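Local coordinates for 432aa long hypothetical deoxyribodipyrimidine photolyase (Sulfolobus tokodaii, PDB 2E0I), which probably repairs ultraviolet-damaged DNA by splitting cyclobutane pyrimidine dimers with light, binding two FAD molecules, one a likely light-harvesting cofactor, at residues 6-11 / 93-98; 15-20 / 226-231; 29-34 / 71-76. One frame throughout, in Å; residues are numbered along the deposited sequence.

Interaction 1 of 3, residues 6-11 / 93-98; sequences IFRRDL and IYVNED. With FAD (flavin-adenine dinucleotide), chain F.
Ile6 N donates to Tyr94 O at 3.1 Å, a backbone bond between adjacent parallel strands, and farther on both segments run as loops toward an FAD. This is the common logic of a parallel alpha/beta sheet, here that of the photolyase N-terminal domain, whose cofactor sits where the strands run out. In the sheet proper the side-chain contact is apolar: Ile6 CB lies against Val95 CG1, and Ile6 CD1 against Ile93 CG2 at 4.0 Å.

The loops are polar. Asp10 OD1 accepts from Arg8 N at 2.9 Å on its syn side, the donor tilted out of the carboxylate plane, tying the turn to itself. Val95 CB sits over one face of the Arg8 guanidinium, toward the rim, while Asn96 O lies in its plane at the edge; the firm charge partner of that guanidinium is Asp107. Arg9 crosses Asp98 at about a right angle, with guanidinium and carboxylate planes only 24° apart. Its NH2 stands 2.9 Å from Asp98 OD1 in a salt bridge and also donates to OD2, approaching from above the carboxylate plane. A bend at chi3 (106°) sets Arg9 NE, which bonds to Lys221 O, and the guanidinium makes a cation-pi contact with Tyr127. Asp98 OD2 links the arginine to the cofactor, for it also accepts from the ribityl hydroxyl O4' of FAD at 2.9 Å.

Interaction 2 of 3, residues 15-20 / 226-231; sequences DNTGLN and SMREAY
Asp15 and Ser226 meet through a hydroxyl-carboxylate bond: Ser226 OG donates at 2.6 Å to Asp15 OD2, which receives it on its lone pair anti to OD1. The contact joins the loop leading into helix 17-25, in the sheet domain, to the first turn of helix 227-233, more than 200 residues later in the chain.

Charge pairing comes next. Arg228 NE lies 2.8 Å from Asp15 OD2 in a salt bridge, but the carboxylate and guanidinium planes are turned 71° apart. This is no flat two-pronged pairing, and each N-H...O bond between the two groups is weak. A bend at chi3 (-62°) brings NE round to the carboxylate. Arg228 NH2 adds a weak bond to the backbone Asp15 O at 3.2 Å. Thr17 OG1 rests over one face of the guanidinium, 3.5 Å from NH2, and Asp126 completes the cluster by hydrogen-bonding to Thr17 OG1 and forming a salt bridge with Arg228 NH2.

The third kind is helix capping. Ser226 is the N-cap of helix 227-233, and with Glu229 it forms a capping box: Glu229 N donates to Ser226 OG at 2.9 Å, while Ser226 N returns a nearly straight bond to Glu229 OE1 at 3.1 Å (174°).

Ser226 OG therefore accepts from its own helix and donates across the contact. Asp15 is buried, its OD1 also receiving Glu156 N. With Arg228 beside it and a helix N-terminus close by, its negative charge is probably stabilised. Glu229 OE1, 5.1 Å from Asp15 OD2, would work against this, an effect probably softened by the salt bridge of Glu229 OE2 with Arg189.

Interaction 3 of 3, residues 29-34 / 71-76; sequences VIPVFI and RLNVFF. With FAD (flavin-adenine dinucleotide), chain F.
Pro31 O is gripped twice by Asn73, by the backbone N at 2.9 Å and by the side-chain ND2 at 3.0 Å. The second donor comes from above the carbonyl plane, 35° out of it, while the acceptor lies nearly in the plane of the Asn73 amide. Chi1 of Asn73 (-67°) sets CG beside the backbone N, anti to the carbonyl carbon. The amide lies next to Pro31 and Ile30, and its OD1 accepts from Ser168 OG and Thr165 N. An alanine here would probably leave Pro31 O with one hydrogen bond from this residue instead of two, and those two outside donors without their acceptor.

Two further backbone bonds, Phe33 N to Asn73 O and Phe75 N to Phe33 O, continue the parallel pairing. Strands 28-35 and 73-76 are neighbours connected through helix 48-66, a beta-alpha-beta crossover of the Rossmann-like sheet, in which 73-76 is an outermost strand.

The sheet's two faces are packed differently. On one, Val32 CG2 approaches the Phe75 ring at its edge, 3.8 Å from CE2. On the other, Leu72 CD2 touches Phe33 CB at 4.1 Å, and Leu58 of helix 48-66 touches Phe33. The strand also reaches the flavin: FAD N3 donates to Ile34 O at 2.8 Å (168°), and Phe33 CZ comes within 3.3 Å of the same FAD N3.

In the fold
Interactions 1 and 3 share one five-stranded parallel sheet, with centres about 11 Å apart, and meet where strand 2-7 borders strand 28-35: Phe7 N probably donates to Val32 O. Across the sheet the four strands run 73-76, 28-35, 2-7, 92-96, and along the chain both halves of interaction 3 fall between those of interaction 1. Both touch the same FAD, the likely light-harvesting one, interaction 1 at the ribityl O4' and interaction 3 at the flavin N3. Interaction 2, about 12 Å from interaction 1 centre to centre, touches it through Asn16 and Asn96. Its second segment comes last in the chain, so it ties helix 17-25 of the sheet domain to the later, largely helical part.

Interaction 1 of 3, residues 6-11 / 93-98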
# COMPACT_ATOMS: atom_id res chain seq x y z
N ILE A 6 -3.22 -9.76 -18.89
CA ILE A 6 -2.04 -9.57 -18.06
C ILE A 6 -2.38 -9.15 -16.64
O ILE A 6 -2.92 -8.05 -16.42
CB ILE A 6 -1.07 -8.49 -18.66
CG1 ILE A 6 -0.63 -8.88 -20.08
CG2 ILE A 6 0.16 -8.33 -17.76
CD1 ILE A 6 0.20 -7.81 -20.75
N PHE A 7 -2.06 -10.01 -15.68
CA PHE A 7 -2.29 -9.70 -14.27
C PHE A 7 -1.17 -8.76 -13.84
O PHE A 7 -0.08 -8.78 -14.39
CB PHE A 7 -2.20 -10.96 -13.41
CG PHE A 7 -3.31 -11.92 -13.62
CD1 PHE A 7 -4.46 -11.84 -12.84
CD2 PHE A 7 -3.22 -12.90 -14.59
CE1 PHE A 7 -5.50 -12.73 -13.01
CE2 PHE A 7 -4.26 -13.81 -14.78
CZ PHE A 7 -5.41 -13.72 -13.99
N ARG A 8 -1.45 -7.93 -12.84
CA ARG A 8 -0.43 -7.04 -12.34
C ARG A 8 -0.59 -6.81 -10.86
O ARG A 8 0.31 -7.10 -10.08
CB ARG A 8 -0.49 -5.70 -13.07
CG ARG A 8 -0.27 -5.79 -14.56
CD ARG A 8 -1.24 -4.86 -15.24
NE ARG A 8 -0.59 -4.12 -16.30
CZ ARG A 8 -1.03 -2.96 -16.76
NH1 ARG A 8 -2.13 -2.41 -16.24
NH2 ARG A 8 -0.38 -2.34 -17.74
N ARG A 9 -1.77 -6.33 -10.49
CA ARG A 9 -2.10 -5.96 -9.12
C ARG A 9 -3.51 -6.46 -8.79
O ARG A 9 -4.11 -6.04 -7.78
CB ARG A 9 -2.13 -4.44 -9.08
CG ARG A 9 -1.42 -3.77 -7.99
CD ARG A 9 -1.50 -2.26 -8.25
NE ARG A 9 -2.45 -1.81 -7.31
CZ ARG A 9 -3.44 -0.94 -7.39
NH1 ARG A 9 -4.11 -0.83 -6.27
NH2 ARG A 9 -3.76 -0.22 -8.45
N ASP A 10 -4.05 -7.30 -9.67
CA ASP A 10 -5.41 -7.86 -9.56
C ASP A 10 -5.31 -9.38 -9.46
O ASP A 10 -5.93 -10.11 -10.24
CB ASP A 10 -6.22 -7.48 -10.80
CG ASP A 10 -5.41 -7.68 -12.12
OD1 ASP A 10 -4.27 -8.20 -12.09
OD2 ASP A 10 -5.91 -7.31 -13.21
N LEU A 11 -4.54 -9.85 -8.49
CA LEU A 11 -4.29 -11.28 -8.33
C LEU A 11 -5.45 -12.16 -7.86
O LEU A 11 -5.43 -12.70 -6.75
CB LEU A 11 -3.09 -11.46 -7.40
CG LEU A 11 -1.89 -10.57 -7.76
CD1 LEU A 11 -0.68 -11.01 -6.99
CD2 LEU A 11 -1.61 -10.64 -9.24
N ILE A 93 -5.04 -7.81 -26.21
CA ILE A 93 -4.41 -7.87 -24.90
C ILE A 93 -5.31 -7.10 -23.95
O ILE A 93 -5.64 -5.94 -24.21
CB ILE A 93 -3.01 -7.23 -24.92
CG1 ILE A 93 -2.03 -8.15 -25.67
CG2 ILE A 93 -2.55 -6.94 -23.50
CD1 ILE A 93 -0.64 -7.58 -25.81
N TYR A 94 -5.73 -7.74 -22.86
CA TYR A 94 -6.59 -7.09 -21.89
C TYR A 94 -5.87 -6.84 -20.57
O TYR A 94 -5.02 -7.63 -20.18
CB TYR A 94 -7.83 -7.94 -21.61
CG TYR A 94 -8.81 -8.08 -22.75
CD1 TYR A 94 -8.50 -8.81 -23.88
CD2 TYR A 94 -10.07 -7.47 -22.68
CE1 TYR A 94 -9.40 -8.94 -24.92
CE2 TYR A 94 -10.98 -7.59 -23.71
CZ TYR A 94 -10.64 -8.32 -24.83
OH TYR A 94 -11.53 -8.42 -25.87
N VAL A 95 -6.20 -5.74 -19.91
CA VAL A 95 -5.61 -5.41 -18.61
C VAL A 95 -6.50 -4.45 -17.85
O VAL A 95 -7.51 -3.98 -18.37
CB VAL A 95 -4.22 -4.71 -18.72
CG1 VAL A 95 -3.29 -5.55 -19.56
CG2 VAL A 95 -4.38 -3.32 -19.29
N ASN A 96 -6.11 -4.16 -16.63
CA ASN A 96 -6.84 -3.22 -15.80
C ASN A 96 -5.89 -2.04 -15.63
O ASN A 96 -4.79 -2.20 -15.10
CB ASN A 96 -7.17 -3.85 -14.44
CG ASN A 96 -8.32 -4.82 -14.52
OD1 ASN A 96 -8.27 -5.89 -13.92
ND2 ASN A 96 -9.36 -4.45 -15.24
N GLU A 97 -6.30 -0.87 -16.09
CA GLU A 97 -5.48 0.32 -16.01
C GLU A 97 -5.13 0.65 -14.57
O GLU A 97 -5.88 0.31 -13.66
CB GLU A 97 -6.24 1.50 -16.60
CG GLU A 97 -7.39 1.92 -15.72
CD GLU A 97 -8.11 3.14 -16.24
OE1 GLU A 97 -9.05 3.61 -15.55
OE2 GLU A 97 -7.73 3.63 -17.33
N ASP A 98 -4.00 1.31 -14.37
CA ASP A 98 -3.60 1.72 -13.03
C ASP A 98 -3.47 3.24 -13.10
O ASP A 98 -3.72 3.83 -14.14
CB ASP A 98 -2.28 1.07 -12.60
CG ASP A 98 -2.16 0.92 -11.08
OD1 ASP A 98 -2.70 1.76 -10.33
OD2 ASP A 98 -1.52 -0.05 -10.62
PA FAD F . 5.86 -0.15 -8.19
O1A FAD F . 5.56 0.59 -6.94
O2A FAD F . 6.60 -1.43 -8.27
O5B FAD F . 7.05 0.82 -8.69
C5B FAD F . 7.54 0.73 -10.03
C4B FAD F . 8.57 1.82 -10.33
O4B FAD F . 8.17 3.02 -9.65
C3B FAD F . 9.95 1.46 -9.76
O3B FAD F . 10.96 2.18 -10.47
C2B FAD F . 9.82 1.99 -8.34
O2B FAD F . 11.13 2.24 -7.80
C1B FAD F . 9.14 3.33 -8.62
N9A FAD F . 8.49 3.89 -7.41
C8A FAD F . 7.64 3.26 -6.61
N7A FAD F . 7.22 4.07 -5.65
C5A FAD F . 7.81 5.25 -5.84
C6A FAD F . 7.76 6.48 -5.19
N6A FAD F . 7.01 6.63 -4.10
N1A FAD F . 8.49 7.50 -5.66
C2A FAD F . 9.26 7.35 -6.72
N3A FAD F . 9.34 6.20 -7.36
C4A FAD F . 8.63 5.13 -6.95
N1 FAD F . 3.59 -6.01 -11.09
C2 FAD F . 3.98 -6.68 -12.25
O2 FAD F . 3.21 -6.74 -13.21
N3 FAD F . 5.27 -7.22 -12.34
C4 FAD F . 6.16 -7.09 -11.28
O4 FAD F . 7.29 -7.58 -11.36
C4X FAD F . 5.78 -6.41 -10.12
N5 FAD F . 6.70 -6.21 -9.08
C5X FAD F . 6.32 -5.51 -7.93
C6 FAD F . 7.26 -5.25 -6.94
C7 FAD F . 6.92 -4.47 -5.84
C7M FAD F . 7.98 -4.19 -4.76
C8 FAD F . 5.63 -3.95 -5.72
C8M FAD F . 5.23 -3.09 -4.53
C9 FAD F . 4.69 -4.23 -6.71
C9A FAD F . 5.03 -5.00 -7.82
N10 FAD F . 4.10 -5.24 -8.84
C10 FAD F . 4.50 -5.87 -10.03
C1' FAD F . 2.71 -4.74 -8.73
C2' FAD F . 2.57 -3.27 -9.13
O2' FAD F . 1.94 -2.55 -8.06
C3' FAD F . 1.75 -3.13 -10.42
O3' FAD F . 2.46 -3.76 -11.49
C4' FAD F . 1.51 -1.66 -10.76
O4' FAD F . 0.57 -1.58 -11.83
C5' FAD F . 2.82 -0.97 -11.16
O5' FAD F . 2.83 0.41 -10.76
P FAD F . 3.46 0.82 -9.34
O1P FAD F . 3.54 2.30 -9.32
O2P FAD F . 2.72 0.15 -8.25
O3P FAD F . 4.95 0.23 -9.47

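Interaction 2 of 3, residues 15-20 / 226-231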
# COMPACT_ATOMS: atom_id res chain seq x y z
N ASP A 15 -14.45 -11.51 -9.84
CA ASP A 15 -14.72 -10.08 -9.97
C ASP A 15 -13.52 -9.29 -10.44
O ASP A 15 -13.09 -8.33 -9.81
CB ASP A 15 -15.27 -9.49 -8.66
CG ASP A 15 -15.83 -8.07 -8.85
OD1 ASP A 15 -16.57 -7.81 -9.83
OD2 ASP A 15 -15.55 -7.19 -8.00
N ASN A 16 -12.96 -9.71 -11.56
CA ASN A 16 -11.83 -9.01 -12.14
C ASN A 16 -12.36 -8.46 -13.45
O ASN A 16 -12.56 -9.21 -14.41
CB ASN A 16 -10.68 -9.99 -12.38
CG ASN A 16 -9.45 -9.30 -12.91
OD1 ASN A 16 -8.33 -9.59 -12.48
ND2 ASN A 16 -9.63 -8.39 -13.87
N THR A 17 -12.61 -7.15 -13.47
CA THR A 17 -13.17 -6.47 -14.63
C THR A 17 -12.54 -6.82 -15.97
O THR A 17 -13.17 -7.41 -16.84
CB THR A 17 -13.12 -4.94 -14.44
OG1 THR A 17 -13.64 -4.60 -13.15
CG2 THR A 17 -13.96 -4.25 -15.51
N GLY A 18 -11.28 -6.45 -16.13
CA GLY A 18 -10.61 -6.73 -17.38
C GLY A 18 -10.64 -8.20 -17.73
O GLY A 18 -10.86 -8.57 -18.88
N LEU A 19 -10.41 -9.04 -16.73
CA LEU A 19 -10.40 -10.47 -16.98
C LEU A 19 -11.77 -10.92 -17.46
O LEU A 19 -11.88 -11.75 -18.37
CB LEU A 19 -9.99 -11.23 -15.72
CG LEU A 19 -9.95 -12.75 -15.85
CD1 LEU A 19 -9.01 -13.14 -16.99
CD2 LEU A 19 -9.52 -13.37 -14.52
N ASN A 20 -12.82 -10.37 -16.86
CA ASN A 20 -14.19 -10.71 -17.25
C ASN A 20 -14.42 -10.40 -18.71
O ASN A 20 -14.86 -11.27 -19.46
CB ASN A 20 -15.21 -9.95 -16.41
CG ASN A 20 -15.44 -10.58 -15.07
OD1 ASN A 20 -15.21 -11.77 -14.87
ND2 ASN A 20 -15.93 -9.78 -14.13
N SER A 226 -11.60 -8.10 -4.54
CA SER A 226 -11.86 -6.81 -5.14
C SER A 226 -12.42 -5.78 -4.16
O SER A 226 -13.03 -6.11 -3.15
CB SER A 226 -12.82 -6.93 -6.31
OG SER A 226 -14.15 -6.77 -5.87
N MET A 227 -12.17 -4.51 -4.50
CA MET A 227 -12.61 -3.36 -3.73
C MET A 227 -14.12 -3.44 -3.54
O MET A 227 -14.67 -3.10 -2.48
CB MET A 227 -12.25 -2.10 -4.53
CG MET A 227 -12.00 -0.86 -3.71
SD MET A 227 -10.61 -1.03 -2.60
CE MET A 227 -11.02 0.36 -1.50
N ARG A 228 -14.78 -3.91 -4.59
CA ARG A 228 -16.22 -4.08 -4.63
C ARG A 228 -16.68 -5.21 -3.70
O ARG A 228 -17.74 -5.12 -3.08
CB ARG A 228 -16.65 -4.37 -6.07
CG ARG A 228 -16.50 -3.16 -6.99
CD ARG A 228 -16.79 -3.53 -8.42
NE ARG A 228 -15.85 -4.52 -8.92
CZ ARG A 228 -14.59 -4.26 -9.23
NH1 ARG A 228 -14.12 -3.03 -9.10
NH2 ARG A 228 -13.79 -5.24 -9.68
N GLU A 229 -15.87 -6.27 -3.60
CA GLU A 229 -16.21 -7.38 -2.73
C GLU A 229 -16.10 -6.95 -1.27
O GLU A 229 -16.98 -7.22 -0.47
CB GLU A 229 -15.30 -8.57 -3.00
CG GLU A 229 -15.54 -9.22 -4.35
CD GLU A 229 -14.76 -10.53 -4.56
OE1 GLU A 229 -13.51 -10.49 -4.66
OE2 GLU A 229 -15.42 -11.60 -4.62
N ALA A 230 -15.00 -6.27 -0.94
CA ALA A 230 -14.79 -5.81 0.43
C ALA A 230 -15.96 -4.93 0.80
O ALA A 230 -16.50 -5.02 1.91
CB ALA A 230 -13.51 -5.01 0.53
N TYR A 231 -16.35 -4.09 -0.15
CA TYR A 231 -17.44 -3.16 0.06
C TYR A 231 -18.77 -3.83 0.37
O TYR A 231 -19.40 -3.52 1.37
CB TYR A 231 -17.61 -2.25 -1.15
CG TYR A 231 -18.82 -1.36 -1.05
CD1 TYR A 231 -18.79 -0.20 -0.28
CD2 TYR A 231 -20.01 -1.70 -1.68
CE1 TYR A 231 -19.92 0.60 -0.15
CE2 TYR A 231 -21.14 -0.93 -1.56
CZ TYR A 231 -21.09 0.22 -0.80
OH TYR A 231 -22.23 0.98 -0.72

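Interaction 3 of 3, residues 29-34 / 71-76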
# COMPACT_ATOMS: atom_id res chain seq x y z
N VAL A 29 -8.26 -17.46 -23.51
CA VAL A 29 -7.55 -16.40 -22.82
C VAL A 29 -6.33 -16.97 -22.12
O VAL A 29 -6.43 -17.89 -21.30
CB VAL A 29 -8.45 -15.70 -21.79
CG1 VAL A 29 -7.62 -14.77 -20.93
CG2 VAL A 29 -9.54 -14.94 -22.49
N ILE A 30 -5.17 -16.42 -22.43
CA ILE A 30 -3.94 -16.87 -21.80
C ILE A 30 -3.60 -15.95 -20.62
O ILE A 30 -3.32 -14.77 -20.81
CB ILE A 30 -2.77 -16.88 -22.80
CG1 ILE A 30 -3.11 -17.80 -23.97
CG2 ILE A 30 -1.51 -17.36 -22.11
CD1 ILE A 30 -2.02 -17.91 -25.00
N PRO A 31 -3.65 -16.49 -19.39
CA PRO A 31 -3.35 -15.70 -18.19
C PRO A 31 -1.84 -15.47 -18.07
O PRO A 31 -1.06 -16.41 -17.97
CB PRO A 31 -3.92 -16.55 -17.06
CG PRO A 31 -3.70 -17.95 -17.57
CD PRO A 31 -4.06 -17.86 -19.04
N VAL A 32 -1.45 -14.20 -18.08
CA VAL A 32 -0.04 -13.85 -18.03
C VAL A 32 0.37 -12.94 -16.89
O VAL A 32 -0.41 -12.11 -16.44
CB VAL A 32 0.36 -13.14 -19.36
CG1 VAL A 32 1.67 -12.38 -19.20
CG2 VAL A 32 0.47 -14.15 -20.48
N PHE A 33 1.59 -13.13 -16.40
CA PHE A 33 2.16 -12.25 -15.38
C PHE A 33 3.59 -11.98 -15.83
O PHE A 33 4.34 -12.92 -16.13
CB PHE A 33 2.19 -12.84 -13.98
CG PHE A 33 2.86 -11.94 -12.99
CD1 PHE A 33 4.22 -12.10 -12.69
CD2 PHE A 33 2.17 -10.88 -12.41
CE1 PHE A 33 4.89 -11.21 -11.82
CE2 PHE A 33 2.82 -9.98 -11.54
CZ PHE A 33 4.18 -10.15 -11.24
N ILE A 34 3.97 -10.71 -15.89
CA ILE A 34 5.29 -10.34 -16.33
C ILE A 34 6.14 -9.82 -15.18
O ILE A 34 5.80 -8.82 -14.55
CB ILE A 34 5.21 -9.24 -17.40
CG1 ILE A 34 4.44 -9.76 -18.62
CG2 ILE A 34 6.62 -8.78 -17.79
CD1 ILE A 34 4.18 -8.71 -19.66
N ARG A 71 -2.81 -22.51 -16.36
CA ARG A 71 -1.77 -22.19 -15.40
C ARG A 71 -1.28 -20.80 -15.73
O ARG A 71 -1.49 -20.30 -16.83
CB ARG A 71 -0.58 -23.16 -15.46
CG ARG A 71 0.33 -22.97 -16.66
CD ARG A 71 1.57 -23.86 -16.57
NE ARG A 71 2.42 -23.80 -17.78
CZ ARG A 71 3.17 -22.76 -18.12
NH1 ARG A 71 3.21 -21.68 -17.36
NH2 ARG A 71 3.89 -22.80 -19.23
N LEU A 72 -0.63 -20.18 -14.76
CA LEU A 72 -0.10 -18.85 -14.95
C LEU A 72 1.11 -18.92 -15.89
O LEU A 72 2.05 -19.70 -15.67
CB LEU A 72 0.30 -18.27 -13.59
CG LEU A 72 0.66 -16.79 -13.62
CD1 LEU A 72 -0.52 -16.01 -14.19
CD2 LEU A 72 1.00 -16.32 -12.21
N ASN A 73 1.07 -18.11 -16.94
CA ASN A 73 2.14 -18.04 -17.93
C ASN A 73 3.04 -16.88 -17.55
O ASN A 73 2.65 -15.71 -17.69
CB ASN A 73 1.54 -17.80 -19.31
CG ASN A 73 0.73 -18.99 -19.81
OD1 ASN A 73 1.27 -19.96 -20.34
ND2 ASN A 73 -0.58 -18.93 -19.61
N VAL A 74 4.25 -17.19 -17.09
CA VAL A 74 5.18 -16.15 -16.65
C VAL A 74 6.27 -15.79 -17.64
O VAL A 74 6.85 -16.65 -18.31
CB VAL A 74 5.84 -16.55 -15.32
CG1 VAL A 74 6.77 -15.45 -14.84
CG2 VAL A 74 4.77 -16.85 -14.27
N PHE A 75 6.55 -14.49 -17.73
CA PHE A 75 7.57 -13.94 -18.62
C PHE A 75 8.45 -13.00 -17.82
O PHE A 75 8.06 -12.57 -16.73
CB PHE A 75 6.91 -13.18 -19.76
CG PHE A 75 6.12 -14.05 -20.69
CD1 PHE A 75 6.74 -14.68 -21.76
CD2 PHE A 75 4.76 -14.27 -20.47
CE1 PHE A 75 6.03 -15.52 -22.61
CE2 PHE A 75 4.02 -15.11 -21.31
CZ PHE A 75 4.66 -15.74 -22.39
N PHE A 76 9.62 -12.67 -18.34
CA PHE A 76 10.51 -11.78 -17.63
C PHE A 76 10.99 -10.65 -18.53
O PHE A 76 11.27 -10.88 -19.71
CB PHE A 76 11.72 -12.56 -17.08
CG PHE A 76 12.68 -11.71 -16.30
CD1 PHE A 76 12.39 -11.32 -14.99
CD2 PHE A 76 13.86 -11.26 -16.89
CE1 PHE A 76 13.26 -10.49 -14.28
CE2 PHE A 76 14.74 -10.44 -16.20
CZ PHE A 76 14.43 -10.05 -14.89
PA FAD F . 5.86 -0.15 -8.19
O1A FAD F . 5.56 0.59 -6.94
O2A FAD F . 6.60 -1.43 -8.27
O5B FAD F . 7.05 0.82 -8.69
C5B FAD F . 7.54 0.73 -10.03
C4B FAD F . 8.57 1.82 -10.33
O4B FAD F . 8.17 3.02 -9.65
C3B FAD F . 9.95 1.46 -9.76
O3B FAD F . 10.96 2.18 -10.47
C2B FAD F . 9.82 1.99 -8.34
O2B FAD F . 11.13 2.24 -7.80
C1B FAD F . 9.14 3.33 -8.62
N9A FAD F . 8.49 3.89 -7.41
C8A FAD F . 7.64 3.26 -6.61
N7A FAD F . 7.22 4.07 -5.65
C5A FAD F . 7.81 5.25 -5.84
C6A FAD F . 7.76 6.48 -5.19
N6A FAD F . 7.01 6.63 -4.10
N1A FAD F . 8.49 7.50 -5.66
C2A FAD F . 9.26 7.35 -6.72
N3A FAD F . 9.34 6.20 -7.36
C4A FAD F . 8.63 5.13 -6.95
N1 FAD F . 3.59 -6.01 -11.09
C2 FAD F . 3.98 -6.68 -12.25
O2 FAD F . 3.21 -6.74 -13.21
N3 FAD F . 5.27 -7.22 -12.34
C4 FAD F . 6.16 -7.09 -11.28
O4 FAD F . 7.29 -7.58 -11.36
C4X FAD F . 5.78 -6.41 -10.12
N5 FAD F . 6.70 -6.21 -9.08
C5X FAD F . 6.32 -5.51 -7.93
C6 FAD F . 7.26 -5.25 -6.94
C7 FAD F . 6.92 -4.47 -5.84
C7M FAD F . 7.98 -4.19 -4.76
C8 FAD F . 5.63 -3.95 -5.72
C8M FAD F . 5.23 -3.09 -4.53
C9 FAD F . 4.69 -4.23 -6.71
C9A FAD F . 5.03 -5.00 -7.82
N10 FAD F . 4.10 -5.24 -8.84
C10 FAD F . 4.50 -5.87 -10.03
C1' FAD F . 2.71 -4.74 -8.73
C2' FAD F . 2.57 -3.27 -9.13
O2' FAD F . 1.94 -2.55 -8.06
C3' FAD F . 1.75 -3.13 -10.42
O3' FAD F . 2.46 -3.76 -11.49
C4' FAD F . 1.51 -1.66 -10.76
O4' FAD F . 0.57 -1.58 -11.83
C5' FAD F . 2.82 -0.97 -11.16
O5' FAD F . 2.83 0.41 -10.76
P FAD F . 3.46 0.82 -9.34
O1P FAD F . 3.54 2.30 -9.32
O2P FAD F . 2.72 0.15 -8.25
O3P FAD F . 4.95 0.23 -9.47